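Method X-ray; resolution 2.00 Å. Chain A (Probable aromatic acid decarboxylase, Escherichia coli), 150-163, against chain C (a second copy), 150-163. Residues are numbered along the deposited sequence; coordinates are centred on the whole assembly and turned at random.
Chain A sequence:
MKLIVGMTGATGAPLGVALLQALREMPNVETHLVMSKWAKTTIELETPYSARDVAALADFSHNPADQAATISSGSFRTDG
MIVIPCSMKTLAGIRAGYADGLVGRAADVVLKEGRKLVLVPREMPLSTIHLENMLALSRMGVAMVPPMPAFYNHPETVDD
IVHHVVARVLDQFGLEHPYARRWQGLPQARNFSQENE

Chain A, residues 150-163: AFYNHPETVDDIVH
Chain C 150-163: AFYNHPETVDDIVH

Each stretch begins as a loop, makes a type I turn, Phe A151 to His A154 and Phe C151 to His C154, and enters a helix at Val A158 or Val C158. His A154 (phi/psi 54/72°) and His C154 (48/68°) leave the turn with positive phi; Pro A155 and Pro C155 are extended, near -75/154°. The copies meet about Thr A157 and Thr C157, whose CA atoms lie 4.4 Å apart in a single beta bridge. Two reciprocal hydrogen bonds close it: Val C158 N donates to Glu A156 O (3.1 Å, 165°) and Val A158 N to Glu C156 O (3.2 Å, 159°), so each helix's first amide bonds to the other chain. The helices then diverge, their axes 10.1 Å apart at closest approach and their directions 73° apart.

Within each chain, Asp A160 and Asp C160 (both chi1 m) bond back to the residues before the helix. Asp A160 OD2 accepts from Glu A156 N (2.8 Å) and Thr A157 N (3.1 Å); Asp C160 OD2 accepts from Glu C156 N and Thr C157 N, both at 3.0 Å. In return, the p rotamers of Thr A157 and Thr C157 cap their helices, Thr A157 OG1 accepting weakly from Asp A160 N (3.5 Å) and Thr C157 OG1 from Asp C160 N (3.4 Å).

Apolar side chains meet between the two stretches. Val A158 and Val C158, both t, are the most covered residues. Val C158 CG1 meets the ring edge of Phe A151 (chi1 m, chi2 87°) at CE2, 3.5 Å away; Val A158 CG1 approaches Phe C151 CE2 likewise, at 3.6 Å. Val C158 CG2 packs 3.7 Å from Ile A161 CD1, as does Val A158 CG2 from Ile C161 CD1. The isoleucines, chi1 m and chi2 t, point toward the partner and touch through Ile A161 CD1 and Ile C161 CD1 at 3.5 Å.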

ATOM      1  N   ALA A 150     -32.781 -13.677   6.358  1.00 27.52           N
ATOM      2  CA  ALA A 150     -32.883 -14.750   5.380  1.00 27.92           C
ATOM      3  C   ALA A 150     -34.357 -14.974   5.038  1.00 28.30           C
ATOM      4  O   ALA A 150     -35.230 -14.812   5.891  1.00 28.12           O
ATOM      5  CB  ALA A 150     -32.247 -16.023   5.916  1.00 27.61           C
ATOM      6  N   PHE A 151     -34.630 -15.346   3.792  1.00 28.96           N
ATOM      7  CA  PHE A 151     -36.008 -15.534   3.345  1.00 29.60           C
ATOM      8  C   PHE A 151     -36.320 -16.951   2.865  1.00 30.25           C
ATOM      9  O   PHE A 151     -37.489 -17.294   2.679  1.00 30.53           O
ATOM     10  CB  PHE A 151     -36.352 -14.525   2.249  1.00 29.14           C
ATOM     11  CG  PHE A 151     -36.496 -13.117   2.744  1.00 28.85           C
ATOM     12  CD1 PHE A 151     -35.387 -12.279   2.835  1.00 28.83           C
ATOM     13  CD2 PHE A 151     -37.739 -12.624   3.113  1.00 27.99           C
ATOM     14  CE1 PHE A 151     -35.516 -10.966   3.285  1.00 27.66           C
ATOM     15  CE2 PHE A 151     -37.879 -11.313   3.566  1.00 28.17           C
ATOM     16  CZ  PHE A 151     -36.763 -10.483   3.650  1.00 28.50           C
ATOM     17  N   TYR A 152     -35.276 -17.762   2.678  1.00 31.16           N
ATOM     18  CA  TYR A 152     -35.403 -19.122   2.146  1.00 32.01           C
ATOM     19  C   TYR A 152     -36.177 -20.070   3.063  1.00 32.73           C
ATOM     20  O   TYR A 152     -36.753 -21.054   2.598  1.00 32.70           O
ATOM     21  CB  TYR A 152     -34.022 -19.713   1.820  1.00 32.09           C
ATOM     22  CG  TYR A 152     -33.130 -19.952   3.027  1.00 32.56           C
ATOM     23  CD1 TYR A 152     -32.167 -19.017   3.407  1.00 32.94           C
ATOM     24  CD2 TYR A 152     -33.241 -21.125   3.781  1.00 32.61           C
ATOM     25  CE1 TYR A 152     -31.344 -19.234   4.513  1.00 33.11           C
ATOM     26  CE2 TYR A 152     -32.425 -21.351   4.888  1.00 33.24           C
ATOM     27  CZ  TYR A 152     -31.480 -20.405   5.249  1.00 33.08           C
ATOM     28  OH  TYR A 152     -30.673 -20.634   6.344  1.00 33.90           O
ATOM     29  N   ASN A 153     -36.167 -19.775   4.362  1.00 33.47           N
ATOM     30  CA  ASN A 153     -36.863 -20.589   5.357  1.00 34.30           C
ATOM     31  C   ASN A 153     -38.235 -20.017   5.707  1.00 34.76           C
ATOM     32  O   ASN A 153     -38.836 -20.402   6.707  1.00 34.87           O
ATOM     33  CB  ASN A 153     -36.002 -20.762   6.616  1.00 34.24           C
ATOM     34  CG  ASN A 153     -35.636 -19.435   7.273  1.00 34.22           C
ATOM     35  OD1 ASN A 153     -36.035 -18.361   6.815  1.00 34.21           O
ATOM     36  ND2 ASN A 153     -34.870 -19.509   8.355  1.00 33.95           N
ATOM     37  N   HIS A 154     -38.705 -19.088   4.872  1.00 35.60           N
ATOM     38  CA  HIS A 154     -40.060 -18.519   4.943  1.00 36.30           C
ATOM     39  C   HIS A 154     -40.435 -17.946   6.308  1.00 37.04           C
ATOM     40  O   HIS A 154     -41.256 -18.529   7.027  1.00 37.17           O
ATOM     41  CB  HIS A 154     -41.106 -19.541   4.482  1.00 36.35           C
ATOM     42  CG  HIS A 154     -40.766 -20.202   3.186  1.00 36.43           C
ATOM     43  ND1 HIS A 154     -40.138 -21.427   3.120  1.00 36.56           N
ATOM     44  CD2 HIS A 154     -40.947 -19.799   1.906  1.00 36.51           C
ATOM     45  CE1 HIS A 154     -39.955 -21.757   1.854  1.00 37.07           C
ATOM     46  NE2 HIS A 154     -40.438 -20.786   1.097  1.00 36.62           N
ATOM     47  N   PRO A 155     -39.839 -16.804   6.662  1.00 37.60           N
ATOM     48  CA  PRO A 155     -40.195 -16.105   7.893  1.00 37.91           C
ATOM     49  C   PRO A 155     -41.493 -15.318   7.715  1.00 38.21           C
ATOM     50  O   PRO A 155     -41.824 -14.912   6.596  1.00 38.20           O
ATOM     51  CB  PRO A 155     -39.009 -15.154   8.105  1.00 37.91           C
ATOM     52  CG  PRO A 155     -38.511 -14.856   6.736  1.00 37.44           C
ATOM     53  CD  PRO A 155     -38.786 -16.087   5.911  1.00 37.58           C
ATOM     54  N   GLU A 156     -42.216 -15.108   8.811  1.00 38.72           N
ATOM     55  CA  GLU A 156     -43.468 -14.352   8.777  1.00 39.62           C
ATOM     56  C   GLU A 156     -43.420 -13.143   9.702  1.00 39.22           C
ATOM     57  O   GLU A 156     -43.906 -12.060   9.353  1.00 39.20           O
ATOM     58  CB  GLU A 156     -44.656 -15.246   9.142  1.00 39.57           C
ATOM     59  CG  GLU A 156     -45.032 -16.253   8.067  1.00 40.74           C
ATOM     60  CD  GLU A 156     -46.024 -17.298   8.556  1.00 41.39           C
ATOM     61  OE1 GLU A 156     -45.727 -17.997   9.558  1.00 43.28           O
ATOM     62  OE2 GLU A 156     -47.099 -17.427   7.927  1.00 43.50           O
ATOM     63  N   THR A 157     -42.830 -13.336  10.879  1.00 39.15           N
ATOM     64  CA  THR A 157     -42.736 -12.280  11.886  1.00 39.08           C
ATOM     65  C   THR A 157     -41.317 -11.741  12.029  1.00 38.71           C
ATOM     66  O   THR A 157     -40.356 -12.324  11.518  1.00 38.66           O
ATOM     67  CB  THR A 157     -43.229 -12.779  13.265  1.00 39.09           C
ATOM     68  OG1 THR A 157     -42.528 -13.979  13.622  1.00 39.62           O
ATOM     69  CG2 THR A 157     -44.695 -13.203  13.205  1.00 39.71           C
ATOM     70  N   VAL A 158     -41.205 -10.617  12.731  1.00 38.45           N
ATOM     71  CA  VAL A 158     -39.916 -10.052  13.110  1.00 38.09           C
ATOM     72  C   VAL A 158     -39.107 -11.052  13.957  1.00 37.83           C
ATOM     73  O   VAL A 158     -37.901 -11.214  13.744  1.00 37.61           O
ATOM     74  CB  VAL A 158     -40.099  -8.693  13.828  1.00 38.16           C
ATOM     75  CG1 VAL A 158     -38.823  -8.260  14.537  1.00 38.25           C
ATOM     76  CG2 VAL A 158     -40.541  -7.631  12.835  1.00 38.26           C
ATOM     77  N   ASP A 159     -39.785 -11.732  14.888  1.00 37.45           N
ATOM     78  CA  ASP A 159     -39.177 -12.783  15.724  1.00 37.22           C
ATOM     79  C   ASP A 159     -38.460 -13.863  14.923  1.00 36.64           C
ATOM     80  O   ASP A 159     -37.383 -14.314  15.314  1.00 36.31           O
ATOM     81  CB  ASP A 159     -40.234 -13.449  16.614  1.00 37.62           C
ATOM     82  CG  ASP A 159     -40.539 -12.651  17.865  1.00 39.07           C
ATOM     83  OD1 ASP A 159     -40.004 -11.529  18.031  1.00 39.69           O
ATOM     84  OD2 ASP A 159     -41.316 -13.076  18.747  1.00 41.43           O
ATOM     85  N   ASP A 160     -39.071 -14.280  13.815  1.00 36.24           N
ATOM     86  CA  ASP A 160     -38.471 -15.261  12.910  1.00 36.05           C
ATOM     87  C   ASP A 160     -37.096 -14.795  12.439  1.00 35.70           C
ATOM     88  O   ASP A 160     -36.124 -15.550  12.485  1.00 35.51           O
ATOM     89  CB  ASP A 160     -39.378 -15.501  11.703  1.00 36.02           C
ATOM     90  CG  ASP A 160     -40.641 -16.262  12.059  1.00 36.90           C
ATOM     91  OD1 ASP A 160     -40.662 -16.961  13.101  1.00 36.36           O
ATOM     92  OD2 ASP A 160     -41.660 -16.220  11.337  1.00 37.33           O
ATOM     93  N   ILE A 161     -37.032 -13.541  11.999  1.00 35.30           N
ATOM     94  CA  ILE A 161     -35.783 -12.926  11.563  1.00 35.05           C
ATOM     95  C   ILE A 161     -34.783 -12.810  12.723  1.00 34.74           C
ATOM     96  O   ILE A 161     -33.637 -13.247  12.600  1.00 34.89           O
ATOM     97  CB  ILE A 161     -36.061 -11.562  10.885  1.00 34.94           C
ATOM     98  CG1 ILE A 161     -36.853 -11.785   9.592  1.00 35.00           C
ATOM     99  CG2 ILE A 161     -34.748 -10.824  10.585  1.00 34.68           C
ATOM    100  CD1 ILE A 161     -37.634 -10.587   9.125  1.00 35.12           C
ATOM    101  N   VAL A 162     -35.231 -12.253  13.847  1.00 34.42           N
ATOM    102  CA  VAL A 162     -34.389 -12.099  15.032  1.00 34.28           C
ATOM    103  C   VAL A 162     -33.747 -13.426  15.471  1.00 34.22           C
ATOM    104  O   VAL A 162     -32.540 -13.477  15.700  1.00 33.95           O
ATOM    105  CB  VAL A 162     -35.152 -11.463  16.224  1.00 34.14           C
ATOM    106  CG1 VAL A 162     -34.275 -11.441  17.470  1.00 34.63           C
ATOM    107  CG2 VAL A 162     -35.630 -10.052  15.894  1.00 33.86           C
ATOM    108  N   HIS A 163     -34.550 -14.486  15.581  1.00 34.31           N
ATOM    109  CA  HIS A 163     -34.051 -15.784  16.055  1.00 34.44           C
ATOM    110  C   HIS A 163     -33.090 -16.456  15.088  1.00 33.85           C
ATOM    111  O   HIS A 163     -32.167 -17.163  15.514  1.00 33.56           O
ATOM    112  CB  HIS A 163     -35.198 -16.743  16.398  1.00 35.18           C
ATOM    113  CG  HIS A 163     -35.990 -16.328  17.600  1.00 36.87           C
ATOM    114  ND1 HIS A 163     -35.426 -15.668  18.672  1.00 38.88           N
ATOM    115  CD2 HIS A 163     -37.299 -16.493  17.906  1.00 38.94           C
ATOM    116  CE1 HIS A 163     -36.358 -15.423  19.576  1.00 39.36           C
ATOM    117  NE2 HIS A 163     -37.503 -15.920  19.139  1.00 39.65           N
TER
ATOM    118  N   ALA C 150     -34.542  -2.280  10.705  1.00 28.03           N
ATOM    119  CA  ALA C 150     -34.670  -1.168  11.638  1.00 28.88           C
ATOM    120  C   ALA C 150     -35.797  -1.460  12.635  1.00 29.73           C
ATOM    121  O   ALA C 150     -36.910  -1.832  12.242  1.00 29.57           O
ATOM    122  CB  ALA C 150     -34.936   0.121  10.896  1.00 28.73           C
ATOM    123  N   PHE C 151     -35.497  -1.292  13.918  1.00 30.38           N
ATOM    124  CA  PHE C 151     -36.441  -1.628  14.987  1.00 31.37           C
ATOM    125  C   PHE C 151     -37.019  -0.400  15.696  1.00 32.17           C
ATOM    126  O   PHE C 151     -37.872  -0.539  16.576  1.00 32.36           O
ATOM    127  CB  PHE C 151     -35.782  -2.560  16.017  1.00 31.00           C
ATOM    128  CG  PHE C 151     -35.408  -3.911  15.469  1.00 30.72           C
ATOM    129  CD1 PHE C 151     -34.190  -4.101  14.821  1.00 30.14           C
ATOM    130  CD2 PHE C 151     -36.266  -4.992  15.607  1.00 30.32           C
ATOM    131  CE1 PHE C 151     -33.834  -5.341  14.318  1.00 30.21           C
ATOM    132  CE2 PHE C 151     -35.915  -6.246  15.103  1.00 31.34           C
ATOM    133  CZ  PHE C 151     -34.700  -6.420  14.454  1.00 30.69           C
ATOM    134  N   TYR C 152     -36.568   0.793  15.312  1.00 33.32           N
ATOM    135  CA  TYR C 152     -37.000   2.027  15.988  1.00 34.72           C
ATOM    136  C   TYR C 152     -38.434   2.428  15.628  1.00 35.39           C
ATOM    137  O   TYR C 152     -39.109   3.103  16.410  1.00 35.69           O
ATOM    138  CB  TYR C 152     -36.018   3.192  15.749  1.00 34.73           C
ATOM    139  CG  TYR C 152     -35.738   3.493  14.288  1.00 35.38           C
ATOM    140  CD1 TYR C 152     -34.582   3.019  13.670  1.00 36.11           C
ATOM    141  CD2 TYR C 152     -36.626   4.259  13.525  1.00 35.78           C
ATOM    142  CE1 TYR C 152     -34.320   3.292  12.329  1.00 35.65           C
ATOM    143  CE2 TYR C 152     -36.375   4.531  12.184  1.00 35.62           C
ATOM    144  CZ  TYR C 152     -35.222   4.043  11.593  1.00 35.61           C
ATOM    145  OH  TYR C 152     -34.967   4.314  10.266  1.00 35.66           O
ATOM    146  N   ASN C 153     -38.890   2.007  14.450  1.00 36.16           N
ATOM    147  CA  ASN C 153     -40.252   2.282  13.997  1.00 37.15           C
ATOM    148  C   ASN C 153     -41.212   1.125  14.310  1.00 37.74           C
ATOM    149  O   ASN C 153     -42.296   1.025  13.727  1.00 37.96           O
ATOM    150  CB  ASN C 153     -40.263   2.631  12.504  1.00 37.06           C
ATOM    151  CG  ASN C 153     -39.613   1.556  11.637  1.00 37.45           C
ATOM    152  OD1 ASN C 153     -39.193   0.505  12.126  1.00 37.72           O
ATOM    153  ND2 ASN C 153     -39.534   1.820  10.335  1.00 38.77           N
ATOM    154  N   HIS C 154     -40.787   0.263  15.235  1.00 38.44           N
ATOM    155  CA  HIS C 154     -41.577  -0.862  15.755  1.00 38.98           C
ATOM    156  C   HIS C 154     -42.245  -1.696  14.657  1.00 39.22           C
ATOM    157  O   HIS C 154     -43.472  -1.703  14.540  1.00 39.36           O
ATOM    158  CB  HIS C 154     -42.629  -0.381  16.771  1.00 39.21           C
ATOM    159  CG  HIS C 154     -42.182   0.777  17.610  1.00 39.90           C
ATOM    160  ND1 HIS C 154     -42.576   2.074  17.357  1.00 40.87           N
ATOM    161  CD2 HIS C 154     -41.372   0.834  18.693  1.00 40.16           C
ATOM    162  CE1 HIS C 154     -42.032   2.879  18.253  1.00 41.35           C
ATOM    163  NE2 HIS C 154     -41.295   2.152  19.074  1.00 41.04           N
ATOM    164  N   PRO C 155     -41.444  -2.406  13.861  1.00 39.33           N
ATOM    165  CA  PRO C 155     -41.984  -3.298  12.845  1.00 39.34           C
ATOM    166  C   PRO C 155     -42.581  -4.542  13.504  1.00 39.49           C
ATOM    167  O   PRO C 155     -42.174  -4.909  14.609  1.00 39.29           O
ATOM    168  CB  PRO C 155     -40.740  -3.685  12.046  1.00 39.32           C
ATOM    169  CG  PRO C 155     -39.640  -3.631  13.044  1.00 39.04           C
ATOM    170  CD  PRO C 155     -39.968  -2.436  13.887  1.00 39.30           C
ATOM    171  N   GLU C 156     -43.525  -5.193  12.833  1.00 39.63           N
ATOM    172  CA  GLU C 156     -44.128  -6.404  13.388  1.00 40.13           C
ATOM    173  C   GLU C 156     -43.948  -7.604  12.475  1.00 39.78           C
ATOM    174  O   GLU C 156     -43.725  -8.726  12.939  1.00 39.94           O
ATOM    175  CB  GLU C 156     -45.614  -6.188  13.673  1.00 40.15           C
ATOM    176  CG  GLU C 156     -45.900  -5.198  14.791  1.00 40.89           C
ATOM    177  CD  GLU C 156     -47.380  -4.893  14.943  1.00 41.43           C
ATOM    178  OE1 GLU C 156     -48.182  -5.300  14.068  1.00 43.01           O
ATOM    179  OE2 GLU C 156     -47.743  -4.242  15.947  1.00 43.64           O
ATOM    180  N   THR C 157     -44.033  -7.350  11.173  1.00 39.49           N
ATOM    181  CA  THR C 157     -44.013  -8.406  10.165  1.00 39.09           C
ATOM    182  C   THR C 157     -42.784  -8.306   9.265  1.00 38.92           C
ATOM    183  O   THR C 157     -42.076  -7.295   9.266  1.00 38.80           O
ATOM    184  CB  THR C 157     -45.280  -8.318   9.294  1.00 39.00           C
ATOM    185  OG1 THR C 157     -45.377  -7.003   8.736  1.00 38.49           O
ATOM    186  CG2 THR C 157     -46.546  -8.432  10.147  1.00 39.35           C
ATOM    187  N   VAL C 158     -42.554  -9.362   8.490  1.00 38.75           N
ATOM    188  CA  VAL C 158     -41.545  -9.370   7.433  1.00 38.64           C
ATOM    189  C   VAL C 158     -41.776  -8.240   6.417  1.00 38.40           C
ATOM    190  O   VAL C 158     -40.822  -7.594   5.976  1.00 38.17           O
ATOM    191  CB  VAL C 158     -41.503 -10.747   6.728  1.00 38.66           C
ATOM    192  CG1 VAL C 158     -40.794 -10.667   5.386  1.00 39.19           C
ATOM    193  CG2 VAL C 158     -40.837 -11.788   7.624  1.00 39.03           C
ATOM    194  N   ASP C 159     -43.041  -7.999   6.064  1.00 38.12           N
ATOM    195  CA  ASP C 159     -43.397  -6.939   5.108  1.00 37.95           C
ATOM    196  C   ASP C 159     -42.970  -5.556   5.591  1.00 37.43           C
ATOM    197  O   ASP C 159     -42.611  -4.702   4.783  1.00 37.46           O
ATOM    198  CB  ASP C 159     -44.902  -6.932   4.812  1.00 38.23           C
ATOM    199  CG  ASP C 159     -45.402  -8.249   4.243  1.00 39.19           C
ATOM    200  OD1 ASP C 159     -44.646  -8.925   3.507  1.00 40.53           O
ATOM    201  OD2 ASP C 159     -46.552  -8.684   4.475  1.00 40.35           O
ATOM    202  N   ASP C 160     -43.026  -5.342   6.904  1.00 36.75           N
ATOM    203  CA  ASP C 160     -42.596  -4.079   7.510  1.00 36.05           C
ATOM    204  C   ASP C 160     -41.098  -3.847   7.321  1.00 35.31           C
ATOM    205  O   ASP C 160     -40.676  -2.738   6.993  1.00 35.07           O
ATOM    206  CB  ASP C 160     -42.930  -4.056   9.002  1.00 36.24           C
ATOM    207  CG  ASP C 160     -44.426  -4.040   9.272  1.00 36.85           C
ATOM    208  OD1 ASP C 160     -45.181  -3.391   8.511  1.00 37.23           O
ATOM    209  OD2 ASP C 160     -44.926  -4.643  10.240  1.00 37.15           O
ATOM    210  N   ILE C 161     -40.311  -4.899   7.547  1.00 34.48           N
ATOM    211  CA  ILE C 161     -38.867  -4.866   7.331  1.00 33.93           C
ATOM    212  C   ILE C 161     -38.551  -4.701   5.844  1.00 33.71           C
ATOM    213  O   ILE C 161     -37.738  -3.850   5.472  1.00 33.52           O
ATOM    214  CB  ILE C 161     -38.205  -6.129   7.925  1.00 33.81           C
ATOM    215  CG1 ILE C 161     -38.125  -5.996   9.445  1.00 33.67           C
ATOM    216  CG2 ILE C 161     -36.799  -6.349   7.350  1.00 33.75           C
ATOM    217  CD1 ILE C 161     -38.038  -7.316  10.164  1.00 33.44           C
ATOM    218  N   VAL C 162     -39.219  -5.495   5.007  1.00 33.48           N
ATOM    219  CA  VAL C 162     -39.084  -5.396   3.552  1.00 33.42           C
ATOM    220  C   VAL C 162     -39.377  -3.976   3.053  1.00 33.74           C
ATOM    221  O   VAL C 162     -38.551  -3.380   2.352  1.00 33.90           O
ATOM    222  CB  VAL C 162     -39.964  -6.439   2.824  1.00 33.18           C
ATOM    223  CG1 VAL C 162     -40.089  -6.120   1.347  1.00 33.47           C
ATOM    224  CG2 VAL C 162     -39.394  -7.836   3.009  1.00 32.82           C
ATOM    225  N   HIS C 163     -40.532  -3.438   3.445  1.00 33.73           N
ATOM    226  CA  HIS C 163     -40.969  -2.099   3.040  1.00 33.94           C
ATOM    227  C   HIS C 163     -39.957  -1.011   3.394  1.00 33.48           C
ATOM    228  O   HIS C 163     -39.705  -0.105   2.595  1.00 33.22           O
ATOM    229  CB  HIS C 163     -42.332  -1.771   3.664  1.00 34.43           C
ATOM    230  CG  HIS C 163     -42.766  -0.353   3.463  1.00 36.02           C
ATOM    231  ND1 HIS C 163     -42.454   0.654   4.354  1.00 37.13           N
ATOM    232  CD2 HIS C 163     -43.481   0.228   2.471  1.00 37.45           C
ATOM    233  CE1 HIS C 163     -42.963   1.794   3.920  1.00 38.16           C
ATOM    234  NE2 HIS C 163     -43.588   1.564   2.779  1.00 38.67           N
TER